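Local coordinates for intestinal fatty acid binding protein (Rattus norvegicus, PDB 1ICM) that binds long-chain fatty acids such as myristate inside a beta-barrel cavity, and probably serves their uptake and transport within intestinal cells, at residues A[19-24]-A[117-122]; A[12-17]-A[124-129]; A[5-10]-A[33-38]. One frame throughout, in Å; residues are numbered along the deposited sequence.

How the contacts relate
From the N terminus, strand 4-12 supplies 5-10 and the start of 12-17, helix 14-21 carries most of 12-17 and the first half of 19-24, and a second helix, 25-31, leads to 33-38. Contact 3 thereby closes a short loop around the helical pair, joining strand 4-12 to strand 37-43. Contacts 1 and 2 close much longer loops, of 92 and 106 intervening residues; contact 1 lies within the span of contact 2, and both cross contact 3. Contact 2 seats the beginning of helix 14-21 on strand 122-130, while contact 1 lays its end against the turn after strand 112-119. Backbone bonds from Ile127 to Asp9 and Arg10 carry the sheet from contact 2 into contact 3.

Contact 1: A[19-24]-A[117-122]; sequences EKMGIN and YTYEGV
Met21 sets its sulfur over the Tyr119 ring: SD lies 3.6 Å from the ring centroid and only 8° off the normal, a Met-aromatic contact centred on the face. A bend at chi2 (-84°) places SD there. The opposite face of the ring is covered from within its own segment by Glu120 CG, so the phenol is sandwiched between a thioether and a methylene.

Lys20 works with its aliphatic length. Its CG, anti to the backbone N, reaches the Tyr119 ring at CD2 (4.0 Å); the chain then bends at chi2 (76°), which places CD against Val122 CG2 (4.0 Å). Lys20 CE meets Glu120 CB at 3.9 Å, the two side chains crossing at about a right angle. The charged ends stay apart, Lys20 NZ being 5.9 Å from Glu120 OE1. The polar link between the segments runs through a water in the plane of the Tyr119 ring, which donates to Lys20 O and bonds Tyr119 OH, each at 2.9 Å.

Gly22, at positive phi, ends helix 14-21 in a Schellman motif, while a type I' turn from Tyr119 to Val122 joins strands 112-119 and 122-130. In the ten-strand antiparallel barrel of fatty-acid-binding proteins, the contact thus lays the end of the first helix on the last hairpin; Arg95 holds Met21 O, and Phe17, one helical turn back, also packs on Tyr119.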
loop_
_atom_site.group_PDB
_atom_site.type_symbol
_atom_site.label_atom_id
_atom_site.label_comp_id
_atom_site.label_asym_id
_atom_site.label_seq_id
_atom_site.Cartn_x
_atom_site.Cartn_y
_atom_site.Cartn_z
ATOM N N GLU A 19 -4.330 -1.271 -14.419
ATOM C CA GLU A 19 -4.793 -0.763 -15.723
ATOM C C GLU A 19 -5.612 0.515 -15.526
ATOM O O GLU A 19 -5.441 1.509 -16.219
ATOM C CB GLU A 19 -5.679 -1.819 -16.400
ATOM C CG GLU A 19 -6.310 -1.423 -17.740
ATOM C CD GLU A 19 -6.951 -2.628 -18.410
ATOM O OE1 GLU A 19 -8.148 -2.904 -17.933
ATOM O OE2 GLU A 19 -6.423 -3.304 -19.278
ATOM N N LYS A 20 -6.504 0.514 -14.534
ATOM C CA LYS A 20 -7.330 1.676 -14.217
ATOM C C LYS A 20 -6.557 2.931 -13.832
ATOM O O LYS A 20 -6.935 4.067 -14.139
ATOM C CB LYS A 20 -8.291 1.294 -13.093
ATOM C CG LYS A 20 -9.583 2.095 -13.030
ATOM C CD LYS A 20 -10.630 1.742 -14.074
ATOM C CE LYS A 20 -11.830 2.684 -14.004
ATOM N NZ LYS A 20 -12.885 2.268 -14.932
ATOM N N MET A 21 -5.444 2.716 -13.129
ATOM C CA MET A 21 -4.536 3.744 -12.648
ATOM C C MET A 21 -3.741 4.352 -13.784
ATOM O O MET A 21 -3.141 5.400 -13.573
ATOM C CB MET A 21 -3.558 3.213 -11.577
ATOM C CG MET A 21 -4.305 2.920 -10.270
ATOM S SD MET A 21 -4.521 4.393 -9.229
ATOM C CE MET A 21 -2.787 4.916 -9.078
ATOM N N GLY A 22 -3.777 3.663 -14.935
ATOM C CA GLY A 22 -3.077 4.161 -16.094
ATOM C C GLY A 22 -1.735 3.471 -16.347
ATOM O O GLY A 22 -0.912 3.995 -17.094
ATOM N N ILE A 23 -1.478 2.306 -15.757
ATOM C CA ILE A 23 -0.188 1.622 -15.974
ATOM C C ILE A 23 -0.205 0.734 -17.207
ATOM O O ILE A 23 -1.144 -0.028 -17.433
ATOM C CB ILE A 23 0.306 0.885 -14.732
ATOM C CG1 ILE A 23 0.729 1.891 -13.664
ATOM C CG2 ILE A 23 1.487 -0.024 -15.061
ATOM C CD1 ILE A 23 -0.295 2.049 -12.550
ATOM N N ASN A 24 0.862 0.838 -18.022
ATOM C CA ASN A 24 0.965 0.080 -19.256
ATOM C C ASN A 24 1.041 -1.437 -19.128
ATOM O O ASN A 24 1.476 -1.945 -18.089
ATOM C CB ASN A 24 2.023 0.694 -20.221
ATOM C CG ASN A 24 3.458 0.233 -20.026
ATOM O OD1 ASN A 24 3.683 -0.974 -19.828
ATOM N ND2 ASN A 24 4.410 1.163 -20.098
ATOM N N TYR A 117 -7.177 -2.257 -1.743
ATOM C CA TYR A 117 -7.267 -0.919 -2.320
ATOM C C TYR A 117 -8.565 -0.790 -3.149
ATOM O O TYR A 117 -9.058 -1.747 -3.766
ATOM C CB TYR A 117 -6.143 -0.621 -3.359
ATOM C CG TYR A 117 -4.714 -1.045 -3.044
ATOM C CD1 TYR A 117 -4.063 -0.546 -1.911
ATOM C CD2 TYR A 117 -4.006 -1.900 -3.892
ATOM C CE1 TYR A 117 -2.747 -0.908 -1.611
ATOM C CE2 TYR A 117 -2.681 -2.255 -3.616
ATOM C CZ TYR A 117 -2.055 -1.773 -2.461
ATOM O OH TYR A 117 -0.756 -2.127 -2.155
ATOM N N THR A 118 -9.052 0.438 -3.253
ATOM C CA THR A 118 -10.178 0.701 -4.143
ATOM C C THR A 118 -9.876 2.010 -4.889
ATOM O O THR A 118 -9.369 2.989 -4.334
ATOM C CB THR A 118 -11.576 0.854 -3.477
ATOM O OG1 THR A 118 -11.492 1.892 -2.514
ATOM C CG2 THR A 118 -12.035 -0.437 -2.802
ATOM N N TYR A 119 -10.241 2.000 -6.164
ATOM C CA TYR A 119 -10.038 3.169 -6.997
ATOM C C TYR A 119 -11.017 3.124 -8.183
ATOM O O TYR A 119 -11.087 2.105 -8.897
ATOM C CB TYR A 119 -8.596 3.198 -7.547
ATOM C CG TYR A 119 -8.326 4.354 -8.491
ATOM C CD1 TYR A 119 -8.110 5.649 -8.012
ATOM C CD2 TYR A 119 -8.184 4.117 -9.853
ATOM C CE1 TYR A 119 -7.818 6.761 -8.804
ATOM C CE2 TYR A 119 -7.867 5.210 -10.666
ATOM C CZ TYR A 119 -7.715 6.508 -10.168
ATOM O OH TYR A 119 -7.397 7.553 -11.008
ATOM N N GLU A 120 -11.817 4.192 -8.308
ATOM C CA GLU A 120 -12.775 4.370 -9.372
ATOM C C GLU A 120 -13.629 3.179 -9.601
ATOM O O GLU A 120 -13.846 2.787 -10.732
ATOM C CB GLU A 120 -12.051 4.696 -10.675
ATOM C CG GLU A 120 -11.454 6.104 -10.641
ATOM C CD GLU A 120 -12.564 7.118 -10.614
ATOM O OE1 GLU A 120 -13.183 7.187 -11.775
ATOM O OE2 GLU A 120 -12.842 7.789 -9.632
ATOM N N GLY A 121 -14.081 2.550 -8.528
ATOM C CA GLY A 121 -14.925 1.381 -8.725
ATOM C C GLY A 121 -14.256 0.021 -8.881
ATOM O O GLY A 121 -14.952 -0.991 -9.095
ATOM N N VAL A 122 -12.915 -0.027 -8.742
ATOM C CA VAL A 122 -12.236 -1.317 -8.868
ATOM C C VAL A 122 -11.506 -1.559 -7.541
ATOM O O VAL A 122 -10.943 -0.622 -6.938
ATOM C CB VAL A 122 -11.147 -1.222 -9.949
ATOM C CG1 VAL A 122 -10.481 -2.582 -10.124
ATOM C CG2 VAL A 122 -11.832 -0.834 -11.259
HETATM O O HOH W 1 -6.547 6.908 -13.675
#

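Contact 2: A[12-17]-A[124-129]; sequences ENYEKF and AKRIFK
The guanidinium of Arg126 lies nearly parallel to the Tyr14 ring, planes 16° apart. Arg126 CD sits over the ring face, offset toward the rim, in a CH-pi contact 3.9 Å from the Tyr14 centroid; Tyr14 CE2 in turn lies over the centre of the guanidinium, 3.7 Å from Arg126 CZ. A water in the guanidinium plane links the polar ends, accepting from Arg126 NH1 and bonding Tyr14 OH.

Beside this pair, Ala124 CB fits beneath the first helical turn, 3.5 Å from Phe17 CB and at the edge of the Tyr14 ring.

The backbone pairing sets the segments in register. Glu12 and Lys125 form an antiparallel hydrogen-bonded pair, with Glu12 N to Lys125 O at 2.8 Å and Lys125 N to Glu12 O at 3.0 Å. Their side chains run side by side, but Glu12 OE1 stays 4.5 Å from Lys125 NZ, which has its salt bridge with Glu123. Further out, Asn11 OD1 accepts from Arg126 NE and Asp34 pairs with Arg126 NH2, which would hold the guanidinium flat against the ring.

This pair stands at the very end of strand 4-12. Asn13 occupies the N-cap position, though its ND2 bonds Glu123 O, and helix 14-21 follows, the first of the helix-turn-helix in the fatty-acid-binding-protein barrel, its start seated on the last strand. Tyr14 also touches the bound myristate, while strand 112-119 flanks strand 122-130 on its other side.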
loop_
_atom_site.group_PDB
_atom_site.type_symbol
_atom_site.label_atom_id
_atom_site.label_comp_id
_atom_site.label_asym_id
_atom_site.label_seq_id
_atom_site.Cartn_x
_atom_site.Cartn_y
_atom_site.Cartn_z
ATOM N N GLU A 12 -4.957 -10.203 -5.791
ATOM C CA GLU A 12 -6.294 -10.419 -6.314
ATOM C C GLU A 12 -6.673 -9.206 -7.151
ATOM O O GLU A 12 -6.561 -8.091 -6.648
ATOM C CB GLU A 12 -7.334 -10.678 -5.210
ATOM C CG GLU A 12 -7.173 -12.100 -4.636
ATOM C CD GLU A 12 -8.227 -12.509 -3.628
ATOM O OE1 GLU A 12 -9.311 -11.781 -3.708
ATOM O OE2 GLU A 12 -8.069 -13.416 -2.829
ATOM N N ASN A 13 -6.993 -9.443 -8.427
ATOM C CA ASN A 13 -7.367 -8.382 -9.358
ATOM C C ASN A 13 -6.393 -7.245 -9.464
ATOM O O ASN A 13 -6.764 -6.115 -9.792
ATOM C CB ASN A 13 -8.714 -7.832 -8.888
ATOM C CG ASN A 13 -9.576 -7.308 -10.014
ATOM O OD1 ASN A 13 -9.655 -7.894 -11.119
ATOM N ND2 ASN A 13 -10.226 -6.183 -9.706
ATOM N N TYR A 14 -5.095 -7.482 -9.185
ATOM C CA TYR A 14 -4.123 -6.421 -9.217
ATOM C C TYR A 14 -3.845 -5.843 -10.613
ATOM O O TYR A 14 -3.614 -4.636 -10.812
ATOM C CB TYR A 14 -2.879 -6.962 -8.460
ATOM C CG TYR A 14 -1.886 -5.889 -8.123
ATOM C CD1 TYR A 14 -2.306 -4.667 -7.593
ATOM C CD2 TYR A 14 -0.517 -6.061 -8.317
ATOM C CE1 TYR A 14 -1.417 -3.648 -7.242
ATOM C CE2 TYR A 14 0.385 -5.063 -7.958
ATOM C CZ TYR A 14 -0.043 -3.843 -7.430
ATOM O OH TYR A 14 0.868 -2.870 -7.060
ATOM N N GLU A 15 -3.829 -6.696 -11.622
ATOM C CA GLU A 15 -3.558 -6.114 -12.924
ATOM C C GLU A 15 -4.659 -5.192 -13.404
ATOM O O GLU A 15 -4.329 -4.172 -13.965
ATOM C CB GLU A 15 -3.258 -7.145 -14.037
ATOM C CG GLU A 15 -1.840 -7.765 -13.918
ATOM C CD GLU A 15 -1.595 -8.858 -14.925
ATOM O OE1 GLU A 15 -1.978 -8.767 -16.077
ATOM O OE2 GLU A 15 -0.962 -9.908 -14.425
ATOM N N LYS A 16 -5.936 -5.541 -13.191
ATOM C CA LYS A 16 -7.052 -4.694 -13.608
ATOM C C LYS A 16 -6.968 -3.386 -12.837
ATOM O O LYS A 16 -7.206 -2.292 -13.357
ATOM C CB LYS A 16 -8.377 -5.367 -13.313
ATOM C CG LYS A 16 -8.931 -6.150 -14.493
ATOM C CD LYS A 16 -9.341 -5.266 -15.676
ATOM C CE LYS A 16 -9.603 -6.002 -16.991
ATOM N NZ LYS A 16 -9.404 -5.194 -18.215
ATOM N N PHE A 17 -6.590 -3.480 -11.566
ATOM C CA PHE A 17 -6.468 -2.270 -10.767
ATOM C C PHE A 17 -5.391 -1.358 -11.336
ATOM O O PHE A 17 -5.550 -0.132 -11.466
ATOM C CB PHE A 17 -6.204 -2.637 -9.279
ATOM C CG PHE A 17 -5.923 -1.419 -8.436
ATOM C CD1 PHE A 17 -4.652 -0.864 -8.333
ATOM C CD2 PHE A 17 -6.973 -0.799 -7.758
ATOM C CE1 PHE A 17 -4.408 0.266 -7.557
ATOM C CE2 PHE A 17 -6.765 0.351 -6.998
ATOM C CZ PHE A 17 -5.485 0.888 -6.913
ATOM N N ALA A 124 -8.738 -4.183 -5.395
ATOM C CA ALA A 124 -7.625 -5.112 -5.588
ATOM C C ALA A 124 -7.103 -5.460 -4.198
ATOM O O ALA A 124 -7.245 -4.669 -3.264
ATOM C CB ALA A 124 -6.445 -4.471 -6.302
ATOM N N LYS A 125 -6.458 -6.614 -4.037
ATOM C CA LYS A 125 -5.836 -6.948 -2.761
ATOM C C LYS A 125 -4.434 -7.525 -3.028
ATOM O O LYS A 125 -4.158 -8.183 -4.073
ATOM C CB LYS A 125 -6.527 -8.098 -2.059
ATOM C CG LYS A 125 -8.023 -7.950 -1.945
ATOM C CD LYS A 125 -8.447 -8.610 -0.648
ATOM C CE LYS A 125 -9.810 -9.267 -0.739
ATOM N NZ LYS A 125 -10.890 -8.370 -1.170
ATOM N N ARG A 126 -3.577 -7.285 -2.037
ATOM C CA ARG A 126 -2.226 -7.838 -1.968
ATOM C C ARG A 126 -2.152 -8.520 -0.604
ATOM O O ARG A 126 -2.379 -7.852 0.397
ATOM C CB ARG A 126 -1.119 -6.811 -2.117
ATOM C CG ARG A 126 -1.267 -6.139 -3.487
ATOM C CD ARG A 126 0.062 -5.645 -4.060
ATOM N NE ARG A 126 0.806 -6.755 -4.659
ATOM C CZ ARG A 126 2.055 -6.545 -5.031
ATOM N NH1 ARG A 126 2.560 -5.307 -4.847
ATOM N NH2 ARG A 126 2.739 -7.526 -5.601
ATOM N N ILE A 127 -1.881 -9.818 -0.566
ATOM C CA ILE A 127 -1.788 -10.520 0.726
ATOM C C ILE A 127 -0.340 -10.914 1.058
ATOM O O ILE A 127 0.346 -11.521 0.226
ATOM C CB ILE A 127 -2.752 -11.695 0.624
ATOM C CG1 ILE A 127 -4.173 -11.149 0.392
ATOM C CG2 ILE A 127 -2.633 -12.592 1.867
ATOM C CD1 ILE A 127 -5.174 -12.172 -0.133
ATOM N N PHE A 128 0.166 -10.608 2.262
ATOM C CA PHE A 128 1.537 -10.893 2.654
ATOM C C PHE A 128 1.642 -11.949 3.740
ATOM O O PHE A 128 0.697 -12.059 4.535
ATOM C CB PHE A 128 2.107 -9.624 3.319
ATOM C CG PHE A 128 2.070 -8.406 2.407
ATOM C CD1 PHE A 128 0.872 -7.767 2.053
ATOM C CD2 PHE A 128 3.251 -7.885 1.874
ATOM C CE1 PHE A 128 0.856 -6.651 1.201
ATOM C CE2 PHE A 128 3.264 -6.781 1.013
ATOM C CZ PHE A 128 2.055 -6.160 0.675
ATOM N N LYS A 129 2.756 -12.697 3.772
ATOM C CA LYS A 129 2.965 -13.696 4.805
ATOM C C LYS A 129 4.035 -13.159 5.710
ATOM O O LYS A 129 4.911 -12.444 5.262
ATOM C CB LYS A 129 3.399 -15.042 4.271
ATOM C CG LYS A 129 2.205 -15.920 3.937
ATOM C CD LYS A 129 2.687 -17.213 3.303
ATOM C CE LYS A 129 1.589 -17.899 2.503
ATOM N NZ LYS A 129 0.367 -18.112 3.303
HETATM O O HOH W 2 1.310 -2.527 -4.128
#

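Contact 3: A[5-10]-A[33-38]; sequences TWKVDR and HDNLKL
Trp6 and Leu38 form an antiparallel hydrogen-bonded pair, Trp6 N donating to Leu38 O and Leu38 N to Trp6 O, both at 2.8 Å. The next pair, Lys7 with Lys37, is non-hydrogen-bonded, its CA atoms 4.5 Å apart. Val8 N then reaches Leu36 O at 3.0 Å in a nearly straight N-H...O bond (173°), so the hydrogen bonding begins one residue before strand 37-43. Supporting CA-H...O contacts include Lys37 CA to Trp6 O at 3.2 Å. Over these residues the segments run 153° apart.

Among the side chains, Val8 CG1 sits between its backbone N and carbonyl carbon (chi1 71°), from where it touches Leu36 O at 3.5 Å. On the face that carries Lys7 and Lys37, Thr5 CG2 meets Lys37 CG, and Lys7 lies alongside Asn35, with its NZ near Asn35 CB. Trp6 and Leu38 share the other face; Trp6 NE1 bonds to Phe2 O.

Before the strand, Asp34 OD1 accepts from Leu36 N at 3.3 Å, from above the carboxylate plane, forming an Asx turn.

The chemistry divides by face. On one side Lys7 NZ and Lys37 NZ keep their like charges 6.1 Å apart, while Trp6 and Leu38 are buried on the face away from the lysines. The side chain of Leu38 is about 5 Å from the bound myristate. With Arg126 as second partner of Asp34 OD1, the turn is also tied to strand 122-130.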
loop_
_atom_site.group_PDB
_atom_site.type_symbol
_atom_site.label_atom_id
_atom_site.label_comp_id
_atom_site.label_asym_id
_atom_site.label_seq_id
_atom_site.Cartn_x
_atom_site.Cartn_y
_atom_site.Cartn_z
ATOM N N THR A 5 8.251 -8.240 9.600
ATOM C CA THR A 5 8.659 -8.248 8.226
ATOM C C THR A 5 7.653 -9.041 7.480
ATOM O O THR A 5 7.385 -10.130 7.972
ATOM C CB THR A 5 10.115 -8.710 8.081
ATOM O OG1 THR A 5 10.900 -7.671 8.664
ATOM C CG2 THR A 5 10.433 -8.745 6.594
ATOM N N TRP A 6 7.113 -8.472 6.380
ATOM C CA TRP A 6 6.047 -9.131 5.622
ATOM C C TRP A 6 6.461 -9.226 4.154
ATOM O O TRP A 6 7.001 -8.267 3.607
ATOM C CB TRP A 6 4.803 -8.235 5.724
ATOM C CG TRP A 6 4.289 -7.984 7.135
ATOM C CD1 TRP A 6 4.627 -6.938 7.951
ATOM C CD2 TRP A 6 3.363 -8.798 7.863
ATOM N NE1 TRP A 6 3.999 -7.059 9.173
ATOM C CE2 TRP A 6 3.192 -8.187 9.131
ATOM C CE3 TRP A 6 2.687 -10.010 7.595
ATOM C CZ2 TRP A 6 2.326 -8.748 10.090
ATOM C CZ3 TRP A 6 1.826 -10.559 8.541
ATOM C CH2 TRP A 6 1.679 -9.926 9.778
ATOM N N LYS A 7 6.176 -10.352 3.504
ATOM C CA LYS A 7 6.550 -10.580 2.113
ATOM C C LYS A 7 5.330 -10.950 1.309
ATOM O O LYS A 7 4.535 -11.836 1.654
ATOM C CB LYS A 7 7.582 -11.695 1.980
ATOM C CG LYS A 7 8.045 -12.009 0.551
ATOM C CD LYS A 7 9.195 -11.152 0.009
ATOM C CE LYS A 7 9.930 -11.715 -1.212
ATOM N NZ LYS A 7 11.346 -11.291 -1.335
ATOM N N VAL A 8 5.173 -10.274 0.178
ATOM C CA VAL A 8 3.978 -10.586 -0.594
ATOM C C VAL A 8 3.851 -12.034 -1.016
ATOM O O VAL A 8 4.850 -12.621 -1.401
ATOM C CB VAL A 8 3.835 -9.605 -1.764
ATOM C CG1 VAL A 8 4.909 -9.900 -2.820
ATOM C CG2 VAL A 8 2.420 -9.680 -2.357
ATOM N N ASP A 9 2.633 -12.596 -0.969
ATOM C CA ASP A 9 2.386 -13.971 -1.332
ATOM C C ASP A 9 1.463 -14.115 -2.542
ATOM O O ASP A 9 1.734 -14.917 -3.441
ATOM C CB ASP A 9 1.727 -14.623 -0.121
ATOM C CG ASP A 9 1.407 -16.063 -0.363
ATOM O OD1 ASP A 9 2.419 -16.816 -0.656
ATOM O OD2 ASP A 9 0.294 -16.505 -0.276
ATOM N N ARG A 10 0.341 -13.376 -2.579
ATOM C CA ARG A 10 -0.562 -13.469 -3.713
ATOM C C ARG A 10 -1.333 -12.173 -3.890
ATOM O O ARG A 10 -1.382 -11.358 -2.957
ATOM C CB ARG A 10 -1.506 -14.646 -3.650
ATOM C CG ARG A 10 -2.273 -14.601 -2.341
ATOM C CD ARG A 10 -2.978 -15.923 -2.006
ATOM N NE ARG A 10 -3.846 -15.785 -0.835
ATOM C CZ ARG A 10 -3.467 -15.777 0.459
ATOM N NH1 ARG A 10 -2.199 -15.929 0.824
ATOM N NH2 ARG A 10 -4.352 -15.642 1.449
ATOM N N HIS A 33 4.858 -8.949 -10.023
ATOM C CA HIS A 33 5.913 -9.807 -9.574
ATOM C C HIS A 33 7.019 -8.883 -9.069
ATOM O O HIS A 33 8.205 -8.995 -9.443
ATOM C CB HIS A 33 6.464 -10.567 -10.775
ATOM C CG HIS A 33 5.626 -11.677 -11.238
ATOM N ND1 HIS A 33 4.729 -11.518 -12.287
ATOM C CD2 HIS A 33 5.599 -12.961 -10.791
ATOM C CE1 HIS A 33 4.173 -12.709 -12.463
ATOM N NE2 HIS A 33 4.664 -13.589 -11.589
ATOM N N ASP A 34 6.652 -7.934 -8.202
ATOM C CA ASP A 34 7.621 -6.994 -7.680
ATOM C C ASP A 34 8.447 -7.392 -6.435
ATOM O O ASP A 34 9.313 -6.595 -6.051
ATOM C CB ASP A 34 6.905 -5.659 -7.441
ATOM C CG ASP A 34 5.866 -5.671 -6.342
ATOM O OD1 ASP A 34 5.580 -6.848 -5.846
ATOM O OD2 ASP A 34 5.334 -4.644 -5.944
ATOM N N ASN A 35 8.161 -8.591 -5.911
ATOM C CA ASN A 35 8.869 -9.111 -4.715
ATOM C C ASN A 35 8.802 -8.113 -3.574
ATOM O O ASN A 35 9.761 -7.960 -2.840
ATOM C CB ASN A 35 10.365 -9.481 -4.932
ATOM C CG ASN A 35 10.468 -10.657 -5.881
ATOM O OD1 ASN A 35 10.000 -11.764 -5.560
ATOM N ND2 ASN A 35 11.045 -10.405 -7.059
ATOM N N LEU A 36 7.670 -7.430 -3.419
ATOM C CA LEU A 36 7.595 -6.416 -2.355
ATOM C C LEU A 36 7.658 -7.054 -0.951
ATOM O O LEU A 36 7.021 -8.060 -0.665
ATOM C CB LEU A 36 6.215 -5.724 -2.539
ATOM C CG LEU A 36 5.891 -4.655 -1.512
ATOM C CD1 LEU A 36 6.888 -3.494 -1.505
ATOM C CD2 LEU A 36 4.414 -4.226 -1.731
ATOM N N LYS A 37 8.415 -6.380 -0.128
ATOM C CA LYS A 37 8.644 -6.736 1.258
ATOM C C LYS A 37 8.509 -5.452 2.072
ATOM O O LYS A 37 9.004 -4.354 1.725
ATOM C CB LYS A 37 10.092 -7.201 1.311
ATOM C CG LYS A 37 10.627 -7.464 2.701
ATOM C CD LYS A 37 11.853 -8.344 2.589
ATOM C CE LYS A 37 13.010 -7.856 3.445
ATOM N NZ LYS A 37 14.109 -8.833 3.569
ATOM N N LEU A 38 7.795 -5.585 3.202
ATOM C CA LEU A 38 7.612 -4.408 4.051
ATOM C C LEU A 38 8.109 -4.733 5.460
ATOM O O LEU A 38 7.823 -5.817 6.012
ATOM C CB LEU A 38 6.083 -4.165 4.220
ATOM C CG LEU A 38 5.304 -3.862 2.934
ATOM C CD1 LEU A 38 3.823 -3.764 3.260
ATOM C CD2 LEU A 38 5.787 -2.513 2.399
#